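Long-range contacts in Acarbose/maltose binding protein GacH (Streptomyces glaucescens, PDB 3K01), which binds acarbose and an acarbose homolog as the solute receptor of an ABC transporter, and probably binds maltose as well: residues Arg89-Trp94 against Gly296-Ser301; Ala123-Arg128 against Ala363-Trp368. All coordinates share one frame; numbering follows the deposited sequence.

Contact 1. Residues Arg89-Trp94 against Gly296-Ser301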
ATOM      1  N   ARG A  89      -1.823  10.148  12.000  1.00  9.36           N
ATOM      2  CA  ARG A  89      -2.098   9.104  10.992  1.00  9.59           C
ATOM      3  C   ARG A  89      -0.784   8.799  10.257  1.00  9.64           C
ATOM      4  O   ARG A  89      -0.143   9.714   9.726  1.00 10.23           O
ATOM      5  CB  ARG A  89      -3.188   9.532  10.025  1.00 10.43           C
ATOM      6  CG  ARG A  89      -3.812   8.355   9.343  1.00  9.32           C
ATOM      7  CD  ARG A  89      -4.577   8.756   8.130  1.00 10.58           C
ATOM      8  NE  ARG A  89      -5.477   7.728   7.621  1.00  8.61           N
ATOM      9  CZ  ARG A  89      -5.948   7.721   6.372  1.00  8.94           C
ATOM     10  NH1 ARG A  89      -5.576   8.671   5.521  1.00  9.91           N
ATOM     11  NH2 ARG A  89      -6.798   6.786   5.995  1.00 10.42           N
ATOM     12  N   THR A  90      -0.399   7.521  10.241  1.00  8.70           N
ATOM     13  CA  THR A  90       0.956   7.121   9.829  0.50  9.20           C
ATOM     14  C   THR A  90       0.900   6.112   8.703  1.00  8.67           C
ATOM     15  O   THR A  90       0.306   5.051   8.845  1.00  8.05           O
ATOM     16  CB  THR A  90       1.782   6.474  10.988  0.50  9.76           C
ATOM     17  OG1 THR A  90       1.015   5.438  11.629  0.50  8.78           O
ATOM     18  CG2 THR A  90       2.203   7.514  12.024  0.50 11.27           C
ATOM     19  N   GLU A  91       1.503   6.434   7.556  1.00  8.55           N
ATOM     20  CA  GLU A  91       1.504   5.471   6.469  0.50  8.31           C
ATOM     21  C   GLU A  91       2.289   4.253   6.950  1.00  8.37           C
ATOM     22  O   GLU A  91       3.103   4.368   7.865  1.00  7.60           O
ATOM     23  CB  GLU A  91       2.134   6.108   5.242  0.50  8.71           C
ATOM     24  CG  GLU A  91       1.756   5.461   3.932  0.50 10.26           C
ATOM     25  CD  GLU A  91       2.829   4.529   3.394  0.50 13.54           C
ATOM     26  OE1 GLU A  91       3.983   4.522   3.902  0.50 12.87           O
ATOM     27  OE2 GLU A  91       2.526   3.804   2.425  0.50 17.55           O
ATOM     28  N   VAL A  92       2.053   3.077   6.367  1.00  8.25           N
ATOM     29  CA  VAL A  92       2.706   1.882   6.891  1.00  8.52           C
ATOM     30  C   VAL A  92       4.236   2.026   7.023  1.00  8.19           C
ATOM     31  O   VAL A  92       4.814   1.573   8.015  1.00  8.93           O
ATOM     32  CB  VAL A  92       2.349   0.601   6.126  1.00  8.75           C
ATOM     33  CG1 VAL A  92       0.878   0.204   6.349  1.00  9.85           C
ATOM     34  CG2 VAL A  92       2.683   0.679   4.618  1.00 10.30           C
ATOM     35  N   ALA A  93       4.897   2.634   6.044  1.00  8.04           N
ATOM     36  CA  ALA A  93       6.363   2.810   6.097  1.00  8.83           C
ATOM     37  C   ALA A  93       6.761   3.890   7.099  1.00  8.44           C
ATOM     38  O   ALA A  93       7.903   3.924   7.578  1.00  9.15           O
ATOM     39  CB  ALA A  93       6.927   3.166   4.717  1.00  9.78           C
ATOM     40  N   TRP A  94       5.839   4.794   7.422  1.00  7.77           N
ATOM     41  CA  TRP A  94       6.172   5.908   8.310  1.00  7.89           C
ATOM     42  C   TRP A  94       6.297   5.445   9.760  1.00  8.60           C
ATOM     43  O   TRP A  94       6.900   6.165  10.558  1.00  8.12           O
ATOM     44  CB  TRP A  94       5.154   7.037   8.244  1.00  8.07           C
ATOM     45  CG  TRP A  94       5.033   7.744   6.935  1.00  7.98           C
ATOM     46  CD1 TRP A  94       5.682   7.459   5.763  1.00  9.58           C
ATOM     47  CD2 TRP A  94       4.121   8.806   6.664  1.00  8.93           C
ATOM     48  NE1 TRP A  94       5.232   8.320   4.781  1.00 10.31           N
ATOM     49  CE2 TRP A  94       4.281   9.159   5.311  1.00  9.76           C
ATOM     50  CE3 TRP A  94       3.186   9.507   7.443  1.00  9.35           C
ATOM     51  CZ2 TRP A  94       3.515  10.169   4.706  1.00 11.10           C
ATOM     52  CZ3 TRP A  94       2.435  10.522   6.845  1.00  8.92           C
ATOM     53  CH2 TRP A  94       2.619  10.840   5.491  1.00  9.94           C
ATOM     54  N   GLY A 296       0.279  -1.359   1.198  1.00  7.03           N
ATOM     55  CA  GLY A 296       0.128   0.028   1.588  1.00  7.67           C
ATOM     56  C   GLY A 296      -0.925   0.161   2.678  1.00  6.62           C
ATOM     57  O   GLY A 296      -1.417  -0.824   3.236  1.00  7.12           O
ATOM     58  N   GLY A 297      -1.251   1.406   2.970  1.00  7.81           N
ATOM     59  CA  GLY A 297      -2.297   1.698   3.949  1.00  7.17           C
ATOM     60  C   GLY A 297      -1.811   2.643   5.026  1.00  7.57           C
ATOM     61  O   GLY A 297      -0.734   3.254   4.940  1.00  8.13           O
ATOM     62  N   TRP A 298      -2.630   2.742   6.067  1.00  6.86           N
ATOM     63  CA  TRP A 298      -2.438   3.719   7.140  1.00  7.47           C
ATOM     64  C   TRP A 298      -2.683   3.058   8.467  1.00  6.96           C
ATOM     65  O   TRP A 298      -3.551   2.207   8.598  1.00  7.10           O
ATOM     66  CB  TRP A 298      -3.423   4.900   6.999  1.00  7.08           C
ATOM     67  CG  TRP A 298      -3.168   5.737   5.763  1.00  7.91           C
ATOM     68  CD1 TRP A 298      -3.687   5.542   4.517  1.00 10.01           C
ATOM     69  CD2 TRP A 298      -2.263   6.835   5.655  1.00  7.78           C
ATOM     70  NE1 TRP A 298      -3.182   6.481   3.652  1.00 10.27           N
ATOM     71  CE2 TRP A 298      -2.308   7.291   4.323  1.00 10.07           C
ATOM     72  CE3 TRP A 298      -1.443   7.512   6.576  1.00  8.48           C
ATOM     73  CZ2 TRP A 298      -1.548   8.379   3.876  1.00 11.14           C
ATOM     74  CZ3 TRP A 298      -0.685   8.587   6.139  1.00 10.46           C
ATOM     75  CH2 TRP A 298      -0.736   9.005   4.790  1.00 10.83           C
ATOM     76  N   ASN A 299      -1.923   3.542   9.445  1.00  6.90           N
ATOM     77  CA  ASN A 299      -2.007   3.182  10.847  1.00  7.26           C
ATOM     78  C   ASN A 299      -2.228   4.464  11.637  1.00  7.37           C
ATOM     79  O   ASN A 299      -2.204   5.573  11.100  1.00  7.26           O
ATOM     80  CB  ASN A 299      -0.697   2.483  11.251  1.00  7.81           C
ATOM     81  CG  ASN A 299      -0.499   1.165  10.527  1.00  7.17           C
ATOM     82  OD1 ASN A 299      -1.453   0.506  10.144  1.00  7.30           O
ATOM     83  ND2 ASN A 299       0.751   0.767  10.354  1.00  9.23           N
ATOM     84  N   LEU A 300      -2.382   4.296  12.947  1.00  7.15           N
ATOM     85  CA  LEU A 300      -2.457   5.427  13.884  1.00  7.04           C
ATOM     86  C   LEU A 300      -1.412   5.258  14.957  1.00  6.87           C
ATOM     87  O   LEU A 300      -1.280   4.178  15.537  1.00  7.20           O
ATOM     88  CB  LEU A 300      -3.823   5.484  14.549  1.00  8.42           C
ATOM     89  CG  LEU A 300      -4.966   5.584  13.543  1.00  9.15           C
ATOM     90  CD1 LEU A 300      -6.134   4.690  13.957  1.00 15.04           C
ATOM     91  CD2 LEU A 300      -5.337   7.027  13.326  1.00 16.23           C
ATOM     92  N   SER A 301      -0.660   6.327  15.194  1.00  6.87           N
ATOM     93  CA  SER A 301       0.416   6.315  16.176  0.50  6.68           C
ATOM     94  C   SER A 301       0.257   7.457  17.157  1.00  7.56           C
ATOM     95  O   SER A 301      -0.421   8.450  16.878  1.00  7.66           O
ATOM     96  CB  SER A 301       1.754   6.443  15.459  0.50  6.25           C
ATOM     97  OG  SER A 301       1.943   5.333  14.606  0.50  3.78           O
TER
HETATM   98  O   HOH W   1       0.053   3.447   1.458  1.00 24.17           O
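Arg-89 reaches Trp-298 because its CG stands opposite the backbone N (chi1 -159°) and the rest of its chain runs straight on to NE, laying the guanidinium over the indole. The two planes are only 5° apart, and Arg-89 CZ lies 3.5 Å from Trp-298 CG. The stack is thus also a cation-pi contact over the five-membered ring, while Gln-138 and Thr-35 take hydrogen bonds from Arg-89 NE and NH1 and help fix the rotation of the group. Glu-91 occupies the other face of the indole: its CB is 4.1 Å from the centroid of the six-membered ring of Trp-298, a CH-pi contact. The far edge of that ring points at the face of Trp-94 in a T-shaped pair, with planes at 87° and Trp-298 CZ3 3.7 Å from Trp-94 CZ3.

Beneath these side chains runs an antiparallel pairing characteristic of type 2 periplasmic binding folds, in which one reversed strand, here 293-302, joins a parallel sheet beside strand 87-91. Thr-90 and Asn-299 form the hydrogen-bonded pair, Thr-90 N to Asn-299 O and Asn-299 N to Thr-90 O both measuring 2.8 Å. Where the first strand turns into helix 92-100, Val-92 N still bonds to Gly-297 O at 3.1 Å. Glu-91 is the N-cap of that helix; in the conformer described, Ala-93 N donates to Glu-91 OE1 over 3.0 Å, and a water joins Glu-91 OE2 to Gly-297 N.

Contact 2. Residues Ala123-Arg128 against Ala363-Trp368; sequences AAASTR and AVERPW
This is a helix-end-to-loop contact, in which Ala-125 and Ser-126, near the C-terminal end of helix 121-125, lie against Trp-368 and Glu-365 of the loop that follows the short strand 363-364. It belongs to the type 2 periplasmic binding fold, beside strand 293-302, whose Gln-295 touches both Ser-126 and Trp-368. No hydrogen bond crosses between the segments, and the surface buried is a modest 216 Å².

The centre of the contact is a CH-pi interaction: Ser-126 CA sits 3.5 Å from the centroid of the six-membered ring of Trp-368, only 8° off the ring normal. Ser-126 CB lies over the same face farther out, 3.3 Å from Trp-368 CH2, and the carbonyl of Ala-125 covers the pyrrole side, its O 3.7 Å from Trp-368 CD1. The carbonyl oxygen of Arg-366, from the indole's own loop, lies over the opposite face, so the ring is held between two pieces of backbone.

A type I turn runs from Ala-125 to Arg-128, and the Ser-126 and Thr-127 hydroxyls fold back onto carbonyls three residues earlier; together they probably help hold the Ser-126 backbone against the ring. Ser-126 OG, set between its backbone N and carbonyl carbon (chi1 75°), donates to Ala-123 O over 2.7 Å, with the Asn-299 side-chain amide close by as a probable further partner; Ala-124 O is gripped twice, by Thr-127 N and Thr-127 OG1.

The edge of the indole is fixed from within its own loop. Trp-368 NE1 donates to Glu-365 OE1 at 2.9 Å, the acceptor lying near the ring plane, and the carboxylate so placed rests on the methyl of Ala-125, with Ala-125 CB 3.3 Å from Glu-365 OE1.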
ATOM      1  N   ALA A 123      -0.981  -6.154   8.254  1.00  7.60           N
ATOM      2  CA  ALA A 123      -1.324  -4.883   8.877  1.00  7.98           C
ATOM      3  C   ALA A 123      -0.800  -4.837  10.314  1.00  7.76           C
ATOM      4  O   ALA A 123      -0.193  -3.838  10.707  1.00  8.25           O
ATOM      5  CB  ALA A 123      -2.841  -4.659   8.832  1.00  8.42           C
ATOM      6  N   ALA A 124      -0.978  -5.925  11.063  1.00  8.04           N
ATOM      7  CA  ALA A 124      -0.369  -5.977  12.406  1.00  8.13           C
ATOM      8  C   ALA A 124       1.140  -5.818  12.355  1.00  8.46           C
ATOM      9  O   ALA A 124       1.726  -5.085  13.154  1.00  9.29           O
ATOM     10  CB  ALA A 124      -0.755  -7.274  13.111  1.00  9.28           C
ATOM     11  N   ALA A 125       1.772  -6.502  11.409  1.00  7.99           N
ATOM     12  CA  ALA A 125       3.223  -6.433  11.330  1.00  8.26           C
ATOM     13  C   ALA A 125       3.739  -5.030  11.053  1.00  7.59           C
ATOM     14  O   ALA A 125       4.794  -4.634  11.537  1.00  8.73           O
ATOM     15  CB  ALA A 125       3.717  -7.399  10.282  1.00  9.48           C
ATOM     16  N   SER A 126       2.980  -4.255  10.268  1.00  7.44           N
ATOM     17  CA  SER A 126       3.399  -2.895   9.912  1.00  7.85           C
ATOM     18  C   SER A 126       3.441  -1.957  11.133  1.00  7.66           C
ATOM     19  O   SER A 126       4.002  -0.869  11.042  1.00  8.65           O
ATOM     20  CB  SER A 126       2.453  -2.275   8.872  1.00  8.16           C
ATOM     21  OG  SER A 126       1.210  -1.867   9.448  1.00  8.18           O
ATOM     22  N   THR A 127       2.854  -2.380  12.264  1.00  7.89           N
ATOM     23  CA  THR A 127       2.850  -1.529  13.465  1.00  8.42           C
ATOM     24  C   THR A 127       4.086  -1.707  14.334  1.00  9.48           C
ATOM     25  O   THR A 127       4.236  -0.988  15.321  1.00 10.18           O
ATOM     26  CB  THR A 127       1.600  -1.800  14.344  1.00  9.38           C
ATOM     27  OG1 THR A 127       1.710  -3.084  14.952  1.00  9.48           O
ATOM     28  CG2 THR A 127       0.296  -1.654  13.554  1.00  9.86           C
ATOM     29  N   ARG A 128       4.965  -2.640  13.982  1.00  9.44           N
ATOM     30  CA  ARG A 128       6.096  -3.008  14.851  1.00 10.47           C
ATOM     31  C   ARG A 128       7.409  -2.522  14.291  1.00 10.88           C
ATOM     32  O   ARG A 128       7.621  -2.541  13.061  1.00 11.13           O
ATOM     33  CB  ARG A 128       6.168  -4.524  15.032  1.00 11.62           C
ATOM     34  CG  ARG A 128       4.878  -5.173  15.456  1.00 15.95           C
ATOM     35  CD  ARG A 128       4.870  -5.568  16.874  1.00 20.96           C
ATOM     36  NE  ARG A 128       5.932  -6.503  17.230  1.00 21.99           N
ATOM     37  CZ  ARG A 128       6.353  -6.643  18.477  1.00 22.96           C
ATOM     38  NH1 ARG A 128       5.792  -5.910  19.440  1.00 22.99           N
ATOM     39  NH2 ARG A 128       7.323  -7.500  18.768  1.00 23.09           N
ATOM     40  N   ALA A 363      -0.978  -9.589  -0.185  1.00  7.10           N
ATOM     41  CA  ALA A 363      -0.052  -8.536   0.215  1.00  7.15           C
ATOM     42  C   ALA A 363       1.193  -9.100   0.885  1.00  7.46           C
ATOM     43  O   ALA A 363       1.110 -10.046   1.674  1.00  8.68           O
ATOM     44  CB  ALA A 363      -0.757  -7.543   1.118  1.00  7.77           C
ATOM     45  N   VAL A 364       2.327  -8.470   0.586  1.00  8.25           N
ATOM     46  CA  VAL A 364       3.610  -8.855   1.166  1.00  8.05           C
ATOM     47  C   VAL A 364       4.086  -7.680   1.992  1.00  8.32           C
ATOM     48  O   VAL A 364       4.044  -6.545   1.544  1.00  8.26           O
ATOM     49  CB  VAL A 364       4.647  -9.180   0.036  1.00  7.96           C
ATOM     50  CG1 VAL A 364       6.051  -9.443   0.621  1.00  9.65           C
ATOM     51  CG2 VAL A 364       4.186 -10.363  -0.786  1.00  9.57           C
ATOM     52  N   GLU A 365       4.572  -7.972   3.198  1.00  8.31           N
ATOM     53  CA  GLU A 365       5.039  -6.930   4.074  1.00  7.83           C
ATOM     54  C   GLU A 365       6.213  -6.165   3.481  1.00  8.14           C
ATOM     55  O   GLU A 365       7.053  -6.748   2.779  1.00  8.27           O
ATOM     56  CB  GLU A 365       5.509  -7.546   5.387  1.00  9.21           C
ATOM     57  CG  GLU A 365       4.406  -8.157   6.243  1.00  8.52           C
ATOM     58  CD  GLU A 365       4.935  -8.828   7.502  1.00 10.20           C
ATOM     59  OE1 GLU A 365       5.955  -8.364   8.037  1.00 11.84           O
ATOM     60  OE2 GLU A 365       4.310  -9.819   7.963  1.00 14.15           O
ATOM     61  N   ARG A 366       6.284  -4.885   3.783  1.00  9.16           N
ATOM     62  CA  ARG A 366       7.499  -4.102   3.548  1.00 10.12           C
ATOM     63  C   ARG A 366       8.566  -4.548   4.548  1.00 10.53           C
ATOM     64  O   ARG A 366       8.245  -5.153   5.568  1.00 10.24           O
ATOM     65  CB  ARG A 366       7.248  -2.624   3.864  1.00 11.66           C
ATOM     66  CG  ARG A 366       6.081  -1.996   3.178  1.00 13.46           C
ATOM     67  CD  ARG A 366       6.370  -1.527   1.767  1.00 16.03           C
ATOM     68  NE  ARG A 366       5.212  -0.766   1.331  1.00 14.74           N
ATOM     69  CZ  ARG A 366       5.096   0.559   1.261  1.00 11.79           C
ATOM     70  NH1 ARG A 366       6.125   1.391   1.453  1.00 14.83           N
ATOM     71  NH2 ARG A 366       3.935   1.054   0.859  1.00 12.81           N
ATOM     72  N   PRO A 367       9.841  -4.193   4.288  1.00 11.11           N
ATOM     73  CA  PRO A 367      10.803  -4.271   5.379  1.00 11.28           C
ATOM     74  C   PRO A 367      10.506  -3.118   6.341  1.00 10.51           C
ATOM     75  O   PRO A 367      10.487  -1.953   5.950  1.00 10.87           O
ATOM     76  CB  PRO A 367      12.168  -4.090   4.681  1.00 12.48           C
ATOM     77  CG  PRO A 367      11.859  -3.408   3.421  1.00 12.89           C
ATOM     78  CD  PRO A 367      10.431  -3.685   3.031  1.00 12.23           C
ATOM     79  N   TRP A 368      10.308  -3.459   7.613  1.00 10.19           N
ATOM     80  CA  TRP A 368       9.846  -2.473   8.580  1.00 10.37           C
ATOM     81  C   TRP A 368      11.030  -1.784   9.243  1.00 10.46           C
ATOM     82  O   TRP A 368      11.258  -1.901  10.456  1.00 11.24           O
ATOM     83  CB  TRP A 368       8.914  -3.127   9.604  1.00 10.33           C
ATOM     84  CG  TRP A 368       7.773  -3.850   8.965  1.00  9.75           C
ATOM     85  CD1 TRP A 368       7.506  -5.181   9.073  1.00 10.63           C
ATOM     86  CD2 TRP A 368       6.765  -3.295   8.093  1.00  9.36           C
ATOM     87  NE1 TRP A 368       6.381  -5.498   8.333  1.00  9.75           N
ATOM     88  CE2 TRP A 368       5.906  -4.368   7.737  1.00  8.43           C
ATOM     89  CE3 TRP A 368       6.494  -2.019   7.600  1.00  9.32           C
ATOM     90  CZ2 TRP A 368       4.821  -4.205   6.888  1.00 10.36           C
ATOM     91  CZ3 TRP A 368       5.403  -1.854   6.771  1.00 10.31           C
ATOM     92  CH2 TRP A 368       4.571  -2.958   6.427  1.00  9.82           C
TER

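In the fold
The two contacts have their centres about 10 Å apart and interleave along the chain: 89-94, 123-128, 296-301, then 363-368. Each therefore ties an early part of the sequence to a late one. Both reach the same mixed sheet, and helices 92-100 and 121-125 follow one another in the chain. They also touch directly. Val-92 packs with its backbone O against the Trp-368 ring and with its CG1 against Ser-126, while Glu-91 and Arg-366 form a weak, long ion pair. Strand 293-302 takes part in contact 1 and has strand 363-364 of contact 2 as its parallel neighbour, so parts of the chain more than 200 residues apart meet around one strand of the sheet.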